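PDB 4XZ7: putative uncharacterized protein from Streptococcus suis, which probably acts as a transglutaminase, a homodimeric virulence factor with antiphagocytic properties, of which this chain is the part that includes the transglutaminase-like domain. Local coordinates for residues 181-186 / 250-255; 228-233 / 265-270. One frame throughout, in Å; residues are numbered along the deposited sequence.

Interaction 1. Residues 181-186 / 250-255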
ATOM      1  N   VAL B 181       1.812  -4.907  -3.627  1.00 16.59           N
ATOM      2  CA  VAL B 181       2.549  -5.139  -4.886  1.00 17.89           C
ATOM      3  C   VAL B 181       2.784  -6.613  -5.249  1.00 16.50           C
ATOM      4  O   VAL B 181       3.136  -6.909  -6.380  1.00 20.52           O
ATOM      5  CB  VAL B 181       3.956  -4.427  -4.918  1.00 20.08           C
ATOM      6  CG1 VAL B 181       3.810  -2.928  -4.789  1.00 17.13           C
ATOM      7  CG2 VAL B 181       4.910  -4.984  -3.859  1.00 15.84           C
ATOM      8  N   LYS B 182       2.573  -7.538  -4.324  1.00 19.65           N
ATOM      9  CA  LYS B 182       2.980  -8.926  -4.571  1.00 22.65           C
ATOM     10  C   LYS B 182       2.143  -9.623  -5.659  1.00 24.90           C
ATOM     11  O   LYS B 182       2.593 -10.591  -6.275  1.00 23.06           O
ATOM     12  CB  LYS B 182       2.926  -9.722  -3.266  1.00 18.80           C
ATOM     13  CG  LYS B 182       1.520  -9.897  -2.686  1.00 19.87           C
ATOM     14  CD  LYS B 182       1.548 -10.597  -1.320  1.00 25.82           C
ATOM     15  CE  LYS B 182       0.143 -11.066  -0.902  1.00 28.01           C
ATOM     16  NZ  LYS B 182       0.104 -11.662   0.454  1.00 31.91           N
ATOM     17  N   ASN B 183       0.947  -9.106  -5.922  1.00 22.32           N
ATOM     18  CA  ASN B 183       0.075  -9.694  -6.946  1.00 22.52           C
ATOM     19  C   ASN B 183      -0.117  -8.843  -8.202  1.00 22.49           C
ATOM     20  O   ASN B 183      -0.938  -9.171  -9.069  1.00 18.69           O
ATOM     21  CB  ASN B 183      -1.293  -9.998  -6.338  1.00 23.66           C
ATOM     22  CG  ASN B 183      -1.256 -11.181  -5.384  1.00 23.37           C
ATOM     23  OD1 ASN B 183      -0.199 -11.779  -5.157  1.00 23.71           O
ATOM     24  ND2 ASN B 183      -2.412 -11.521  -4.817  1.00 22.16           N
ATOM     25  N   ILE B 184       0.620  -7.741  -8.307  1.00 18.06           N
ATOM     26  CA  ILE B 184       0.553  -6.952  -9.530  1.00 18.59           C
ATOM     27  C   ILE B 184       1.914  -6.918 -10.209  1.00 24.14           C
ATOM     28  O   ILE B 184       2.867  -7.528  -9.719  1.00 25.41           O
ATOM     29  CB  ILE B 184       0.061  -5.519  -9.279  1.00 20.88           C
ATOM     30  CG1 ILE B 184       0.935  -4.795  -8.247  1.00 17.70           C
ATOM     31  CG2 ILE B 184      -1.393  -5.539  -8.865  1.00 18.07           C
ATOM     32  CD1 ILE B 184       0.548  -3.313  -8.039  1.00 17.72           C
ATOM     33  N   ASN B 185       2.003  -6.210 -11.335  1.00 23.54           N
ATOM     34  CA  ASN B 185       3.157  -6.353 -12.225  1.00 27.97           C
ATOM     35  C   ASN B 185       3.388  -7.833 -12.487  1.00 22.44           C
ATOM     36  O   ASN B 185       4.508  -8.309 -12.443  1.00 23.29           O
ATOM     37  CB  ASN B 185       4.412  -5.708 -11.613  1.00 29.89           C
ATOM     38  CG  ASN B 185       4.135  -4.331 -11.053  1.00 29.14           C
ATOM     39  OD1 ASN B 185       3.631  -3.454 -11.756  1.00 30.67           O
ATOM     40  ND2 ASN B 185       4.425  -4.144  -9.775  1.00 30.99           N
ATOM     41  N   VAL B 186       2.300  -8.565 -12.713  1.00 25.10           N
ATOM     42  CA  VAL B 186       2.385  -9.996 -12.927  1.00 22.81           C
ATOM     43  C   VAL B 186       3.264 -10.324 -14.149  1.00 22.16           C
ATOM     44  O   VAL B 186       3.156  -9.678 -15.196  1.00 31.86           O
ATOM     45  CB  VAL B 186       0.989 -10.602 -13.115  1.00 24.38           C
ATOM     46  CG1 VAL B 186       1.101 -12.069 -13.572  1.00 25.71           C
ATOM     47  CG2 VAL B 186       0.182 -10.471 -11.835  1.00 20.55           C
ATOM     48  N   GLY B 250      -8.913 -11.622  -2.148  1.00 16.94           N
ATOM     49  CA  GLY B 250      -9.836 -12.739  -2.266  1.00 17.44           C
ATOM     50  C   GLY B 250     -10.518 -12.826  -3.620  1.00 20.83           C
ATOM     51  O   GLY B 250     -11.229 -13.814  -3.903  1.00 18.59           O
ATOM     52  N   SER B 251     -10.325 -11.790  -4.447  1.00 18.03           N
ATOM     53  CA  SER B 251     -11.037 -11.684  -5.724  1.00 18.64           C
ATOM     54  C   SER B 251     -10.182 -11.890  -6.978  1.00 22.74           C
ATOM     55  O   SER B 251     -10.726 -12.159  -8.057  1.00 19.72           O
ATOM     56  CB  SER B 251     -11.712 -10.316  -5.830  1.00 18.49           C
ATOM     57  OG  SER B 251     -12.658 -10.129  -4.788  1.00 24.84           O
ATOM     58  N   ASP B 252      -8.858 -11.742  -6.856  1.00 21.70           N
ATOM     59  CA  ASP B 252      -8.019 -11.805  -8.047  1.00 19.22           C
ATOM     60  C   ASP B 252      -7.620 -13.234  -8.405  1.00 20.29           C
ATOM     61  O   ASP B 252      -7.965 -14.191  -7.709  1.00 19.91           O
ATOM     62  CB  ASP B 252      -6.767 -10.909  -7.922  1.00 18.80           C
ATOM     63  CG  ASP B 252      -5.721 -11.420  -6.928  1.00 22.86           C
ATOM     64  OD1 ASP B 252      -5.700 -12.610  -6.569  1.00 18.53           O
ATOM     65  OD2 ASP B 252      -4.872 -10.597  -6.519  1.00 17.91           O
ATOM     66  N   LEU B 253      -6.850 -13.352  -9.474  1.00 20.25           N
ATOM     67  CA  LEU B 253      -6.593 -14.642 -10.093  1.00 20.98           C
ATOM     68  C   LEU B 253      -5.770 -15.579  -9.220  1.00 21.78           C
ATOM     69  O   LEU B 253      -5.642 -16.757  -9.540  1.00 21.45           O
ATOM     70  CB  LEU B 253      -5.898 -14.462 -11.440  1.00 21.59           C
ATOM     71  CG  LEU B 253      -4.460 -13.942 -11.541  1.00 21.39           C
ATOM     72  CD1 LEU B 253      -3.952 -14.160 -12.985  1.00 22.30           C
ATOM     73  CD2 LEU B 253      -4.350 -12.472 -11.174  1.00 20.72           C
ATOM     74  N   PHE B 254      -5.228 -15.062  -8.118  1.00 22.97           N
ATOM     75  CA  PHE B 254      -4.372 -15.868  -7.247  1.00 19.89           C
ATOM     76  C   PHE B 254      -5.085 -16.363  -5.995  1.00 23.01           C
ATOM     77  O   PHE B 254      -4.523 -17.123  -5.205  1.00 22.85           O
ATOM     78  CB  PHE B 254      -3.151 -15.063  -6.835  1.00 19.34           C
ATOM     79  CG  PHE B 254      -2.343 -14.567  -7.997  1.00 19.68           C
ATOM     80  CD1 PHE B 254      -1.775 -15.462  -8.903  1.00 20.47           C
ATOM     81  CD2 PHE B 254      -2.142 -13.219  -8.184  1.00 19.31           C
ATOM     82  CE1 PHE B 254      -1.028 -15.006  -9.966  1.00 25.78           C
ATOM     83  CE2 PHE B 254      -1.386 -12.761  -9.251  1.00 21.91           C
ATOM     84  CZ  PHE B 254      -0.832 -13.655 -10.139  1.00 26.14           C
ATOM     85  N   ALA B 255      -6.321 -15.921  -5.817  1.00 19.59           N
ATOM     86  CA  ALA B 255      -7.024 -16.135  -4.568  1.00 19.07           C
ATOM     87  C   ALA B 255      -7.291 -17.625  -4.267  1.00 19.62           C
ATOM     88  O   ALA B 255      -6.971 -18.099  -3.179  1.00 19.40           O
ATOM     89  CB  ALA B 255      -8.319 -15.359  -4.568  1.00 18.92           C
TER

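Interaction 2. Residues 228-233 / 265-270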
ATOM      1  N   THR B 228     -11.199 -24.705  -0.739  1.00 36.45           N
ATOM      2  CA  THR B 228     -10.890 -23.294  -0.662  1.00 26.94           C
ATOM      3  C   THR B 228     -11.712 -22.646   0.440  1.00 21.46           C
ATOM      4  O   THR B 228     -12.909 -22.829   0.488  1.00 21.80           O
ATOM      5  CB  THR B 228     -11.186 -22.614  -1.978  1.00 26.16           C
ATOM      6  OG1 THR B 228     -10.609 -23.388  -3.035  1.00 27.47           O
ATOM      7  CG2 THR B 228     -10.631 -21.198  -1.980  1.00 21.10           C
ATOM      8  N   THR B 229     -11.072 -21.889   1.322  1.00 20.67           N
ATOM      9  CA  THR B 229     -11.809 -21.176   2.363  1.00 24.58           C
ATOM     10  C   THR B 229     -12.559 -19.970   1.783  1.00 23.98           C
ATOM     11  O   THR B 229     -11.980 -19.180   1.042  1.00 19.70           O
ATOM     12  CB  THR B 229     -10.855 -20.703   3.479  1.00 19.52           C
ATOM     13  OG1 THR B 229     -10.350 -21.849   4.176  1.00 27.29           O
ATOM     14  CG2 THR B 229     -11.559 -19.789   4.450  1.00 19.01           C
ATOM     15  N   TYR B 230     -13.849 -19.848   2.082  1.00 23.97           N
ATOM     16  CA  TYR B 230     -14.557 -18.601   1.797  1.00 19.62           C
ATOM     17  C   TYR B 230     -14.194 -17.531   2.845  1.00 18.83           C
ATOM     18  O   TYR B 230     -14.279 -17.768   4.053  1.00 19.80           O
ATOM     19  CB  TYR B 230     -16.085 -18.798   1.766  1.00 20.13           C
ATOM     20  CG  TYR B 230     -16.751 -17.653   1.021  1.00 19.97           C
ATOM     21  CD1 TYR B 230     -16.718 -17.609  -0.364  1.00 21.66           C
ATOM     22  CD2 TYR B 230     -17.345 -16.590   1.700  1.00 19.56           C
ATOM     23  CE1 TYR B 230     -17.272 -16.565  -1.069  1.00 29.69           C
ATOM     24  CE2 TYR B 230     -17.911 -15.517   0.996  1.00 30.23           C
ATOM     25  CZ  TYR B 230     -17.868 -15.522  -0.395  1.00 37.50           C
ATOM     26  OH  TYR B 230     -18.412 -14.499  -1.141  1.00 43.86           O
ATOM     27  N   ASP B 231     -13.814 -16.350   2.391  1.00 18.33           N
ATOM     28  CA  ASP B 231     -13.327 -15.339   3.319  1.00 17.63           C
ATOM     29  C   ASP B 231     -14.487 -14.583   3.938  1.00 24.49           C
ATOM     30  O   ASP B 231     -14.820 -13.481   3.498  1.00 17.37           O
ATOM     31  CB  ASP B 231     -12.373 -14.364   2.624  1.00 17.19           C
ATOM     32  CG  ASP B 231     -11.612 -13.488   3.620  1.00 22.94           C
ATOM     33  OD1 ASP B 231     -12.027 -13.417   4.790  1.00 20.51           O
ATOM     34  OD2 ASP B 231     -10.601 -12.868   3.237  1.00 25.29           O
ATOM     35  N   TRP B 232     -15.095 -15.177   4.966  1.00 18.72           N
ATOM     36  CA  TRP B 232     -16.239 -14.578   5.634  1.00 19.75           C
ATOM     37  C   TRP B 232     -15.999 -13.119   6.105  1.00 24.39           C
ATOM     38  O   TRP B 232     -16.856 -12.250   5.904  1.00 22.21           O
ATOM     39  CB  TRP B 232     -16.667 -15.479   6.814  1.00 18.18           C
ATOM     40  CG  TRP B 232     -17.016 -16.849   6.328  1.00 18.87           C
ATOM     41  CD1 TRP B 232     -16.318 -18.009   6.541  1.00 19.14           C
ATOM     42  CD2 TRP B 232     -18.116 -17.195   5.488  1.00 19.47           C
ATOM     43  NE1 TRP B 232     -16.939 -19.065   5.912  1.00 19.88           N
ATOM     44  CE2 TRP B 232     -18.047 -18.588   5.256  1.00 20.13           C
ATOM     45  CE3 TRP B 232     -19.175 -16.468   4.926  1.00 22.66           C
ATOM     46  CZ2 TRP B 232     -18.977 -19.257   4.476  1.00 20.82           C
ATOM     47  CZ3 TRP B 232     -20.110 -17.138   4.155  1.00 20.32           C
ATOM     48  CH2 TRP B 232     -20.005 -18.514   3.936  1.00 26.19           C
ATOM     49  N   GLU B 233     -14.841 -12.851   6.703  1.00 27.99           N
ATOM     50  CA  GLU B 233     -14.507 -11.507   7.205  1.00 31.79           C
ATOM     51  C   GLU B 233     -14.481 -10.445   6.108  1.00 28.69           C
ATOM     52  O   GLU B 233     -15.079  -9.367   6.231  1.00 34.10           O
ATOM     53  CB  GLU B 233     -13.147 -11.531   7.891  1.00 39.63           C
ATOM     54  CG  GLU B 233     -13.103 -12.335   9.158  1.00 52.15           C
ATOM     55  CD  GLU B 233     -13.166 -11.450  10.378  1.00 71.24           C
ATOM     56  OE1 GLU B 233     -14.201 -11.484  11.082  1.00 76.98           O
ATOM     57  OE2 GLU B 233     -12.184 -10.714  10.622  1.00 76.32           O
ATOM     58  N   VAL B 265     -15.748 -13.439  -6.691  1.00 20.53           N
ATOM     59  CA  VAL B 265     -15.047 -13.137  -7.896  1.00 20.81           C
ATOM     60  C   VAL B 265     -13.867 -14.069  -8.046  1.00 24.81           C
ATOM     61  O   VAL B 265     -13.652 -14.565  -9.094  1.00 21.49           O
ATOM     62  CB  VAL B 265     -14.632 -11.665  -8.019  1.00 27.89           C
ATOM     63  CG1 VAL B 265     -13.770 -11.459  -9.242  1.00 20.61           C
ATOM     64  CG2 VAL B 265     -15.855 -10.783  -8.104  1.00 24.28           C
ATOM     65  N   GLY B 266     -13.152 -14.334  -6.970  1.00 20.36           N
ATOM     66  CA  GLY B 266     -12.061 -15.294  -7.046  1.00 20.50           C
ATOM     67  C   GLY B 266     -12.504 -16.668  -7.514  1.00 21.32           C
ATOM     68  O   GLY B 266     -12.017 -17.185  -8.522  1.00 21.90           O
ATOM     69  N   PHE B 267     -13.436 -17.267  -6.775  1.00 21.45           N
ATOM     70  CA  PHE B 267     -14.046 -18.530  -7.199  1.00 22.31           C
ATOM     71  C   PHE B 267     -14.473 -18.531  -8.668  1.00 23.05           C
ATOM     72  O   PHE B 267     -14.167 -19.458  -9.401  1.00 25.48           O
ATOM     73  CB  PHE B 267     -15.264 -18.841  -6.344  1.00 22.39           C
ATOM     74  CG  PHE B 267     -14.949 -19.470  -5.019  1.00 26.52           C
ATOM     75  CD1 PHE B 267     -15.046 -20.846  -4.856  1.00 22.77           C
ATOM     76  CD2 PHE B 267     -14.613 -18.684  -3.924  1.00 21.26           C
ATOM     77  CE1 PHE B 267     -14.793 -21.429  -3.627  1.00 22.60           C
ATOM     78  CE2 PHE B 267     -14.355 -19.258  -2.684  1.00 23.82           C
ATOM     79  CZ  PHE B 267     -14.450 -20.631  -2.531  1.00 21.73           C
ATOM     80  N   SER B 268     -15.187 -17.493  -9.089  1.00 23.72           N
ATOM     81  CA  SER B 268     -15.742 -17.432 -10.442  1.00 24.49           C
ATOM     82  C   SER B 268     -14.654 -17.265 -11.508  1.00 30.06           C
ATOM     83  O   SER B 268     -14.776 -17.791 -12.620  1.00 24.78           O
ATOM     84  CB  SER B 268     -16.761 -16.290 -10.562  1.00 25.19           C
ATOM     85  OG  SER B 268     -17.824 -16.431  -9.617  1.00 25.78           O
ATOM     86  N   THR B 269     -13.593 -16.535 -11.178  1.00 23.24           N
ATOM     87  CA  THR B 269     -12.501 -16.326 -12.139  1.00 23.47           C
ATOM     88  C   THR B 269     -11.675 -17.599 -12.337  1.00 23.97           C
ATOM     89  O   THR B 269     -11.341 -17.974 -13.467  1.00 24.73           O
ATOM     90  CB  THR B 269     -11.577 -15.190 -11.693  1.00 22.64           C
ATOM     91  OG1 THR B 269     -12.344 -13.981 -11.549  1.00 22.29           O
ATOM     92  CG2 THR B 269     -10.447 -14.994 -12.693  1.00 22.96           C
ATOM     93  N   THR B 270     -11.369 -18.278 -11.236  1.00 25.55           N
ATOM     94  CA  THR B 270     -10.671 -19.552 -11.328  1.00 27.24           C
ATOM     95  C   THR B 270     -11.532 -20.579 -12.072  1.00 28.41           C
ATOM     96  O   THR B 270     -11.029 -21.348 -12.890  1.00 33.44           O
ATOM     97  CB  THR B 270     -10.313 -20.089  -9.937  1.00 29.53           C
ATOM     98  OG1 THR B 270      -9.429 -19.166  -9.306  1.00 26.17           O
ATOM     99  CG2 THR B 270      -9.621 -21.464 -10.034  1.00 28.62           C
TER

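Interaction 1. Residues 181-186 / 250-255
OD2 of D252 is gripped by three groups: the side-chain amide of N183, and Y173 OH and N167 ND2 of the second subunit. Within the chain, N183 ND2 lies 3.1 Å from D252 OD2 and meets it through the syn lone pair, with an N-H...O angle of 147°. The acceptor is tilted 22° out of the amide plane, and the two side chains cross almost at right angles. D252 CG sits between its own backbone N and carbonyl carbon (chi1 71°), which folds the carboxylate back over the turn that follows. Its other oxygen, OD1, accepts from F254 N at 2.9 Å, approached from above the carboxylate plane. This is a capping bond at the start of the type I turn D252-A255 that leads into helix 255-259.

F254 and N183 run alongside each other with opposite headings; N183 CG is 3.6 Å from F254 CD2, amide and ring planes steeply inclined. At the ring edge lie N183 O and the methyl V186 CG2, the latter 3.7 Å from F254 CZ. One face is covered by L253 CG, over the ring centre, and R190 makes a cation-pi contact with the same ring. R190 also bonds to N183 OD1, so both ends of that amide are engaged and its rotation is fixed.

An asparagine that can donate and accept at once suits this buried place between aspartate and arginine. With three donors converging on one oxygen, the carboxylate is probably held as the anion, and the turn V181-I184 is joined to the start of helix 255-259 and to the second subunit.

Interaction 2. Residues 228-233 / 265-270
The rings of Y230 and F267 meet at a slant, their planes 37° apart and their centroids 6.0 Å from each other, in a pairing that is neither a stack nor a T. F267 CE2 lies at the edge of the tyrosine ring, near its plane, and touches Y230 CD1 at 3.7 Å. Y230 also lays CD2 against one face of the W232 indole, toward its rim and 3.6 Å above the plane, so the tyrosine ring is wedged between phenylalanine and tryptophan. Its CG is anti to the backbone N (chi1 -161°), which swings the ring out from strand 229-230 to the neighbourhood of F267.

The far end of the phenylalanine reaches T228, which comes to meet it from the opposite direction. F267 CZ is 3.9 Å from T228 CB and equally far from CG2, so the threonine offers its aliphatic side. T228 OG1 is turned elsewhere, bonded to V224 O of helix 213-227. A threonine fits here because its methyl can serve the core while its hydroxyl returns to the preceding helix.

F267 stands on helix 264-277, whose S268 and T269 touch V284 of strand 282-288. In one turn of that helix V265 O is a bifurcated acceptor, taking T269 N and, at 2.8 Å, T269 OG1, the hydroxyl approaching from above the carbonyl plane. Outside the two segments, A262 and T312 also touch F267, and V256 touches T228.

The contact itself is apolar, made of ring carbons and the CB and methyl of a threonine, and what it joins is the short parallel pair 229-230/261-262 to the helix that begins just beyond it. Held by shape and dispersion, it leaves the hydroxyl of T228 to spend its bonding on V224 O.

How the interactions relate
Helix 170-181 runs out into the loop 181-186, where the first half of interaction 1 lies; helix 188-205 follows. After helix 213-227 come 228-233, the first half of interaction 2, and helices 232-239 and 245-251. The chain returns at 250-255 to close interaction 1 across 63 intervening residues, and only then reaches 265-270, which closes interaction 2. The two loops therefore cross. Interaction 1 ties the loop after helix 170-181 to the turn between helices 245-251 and 255-259; interaction 2 joins strand 229-230 to helix 264-277. They meet where S251 O packs against V265 CG1, 3.3 Å away, and both touch the second subunit.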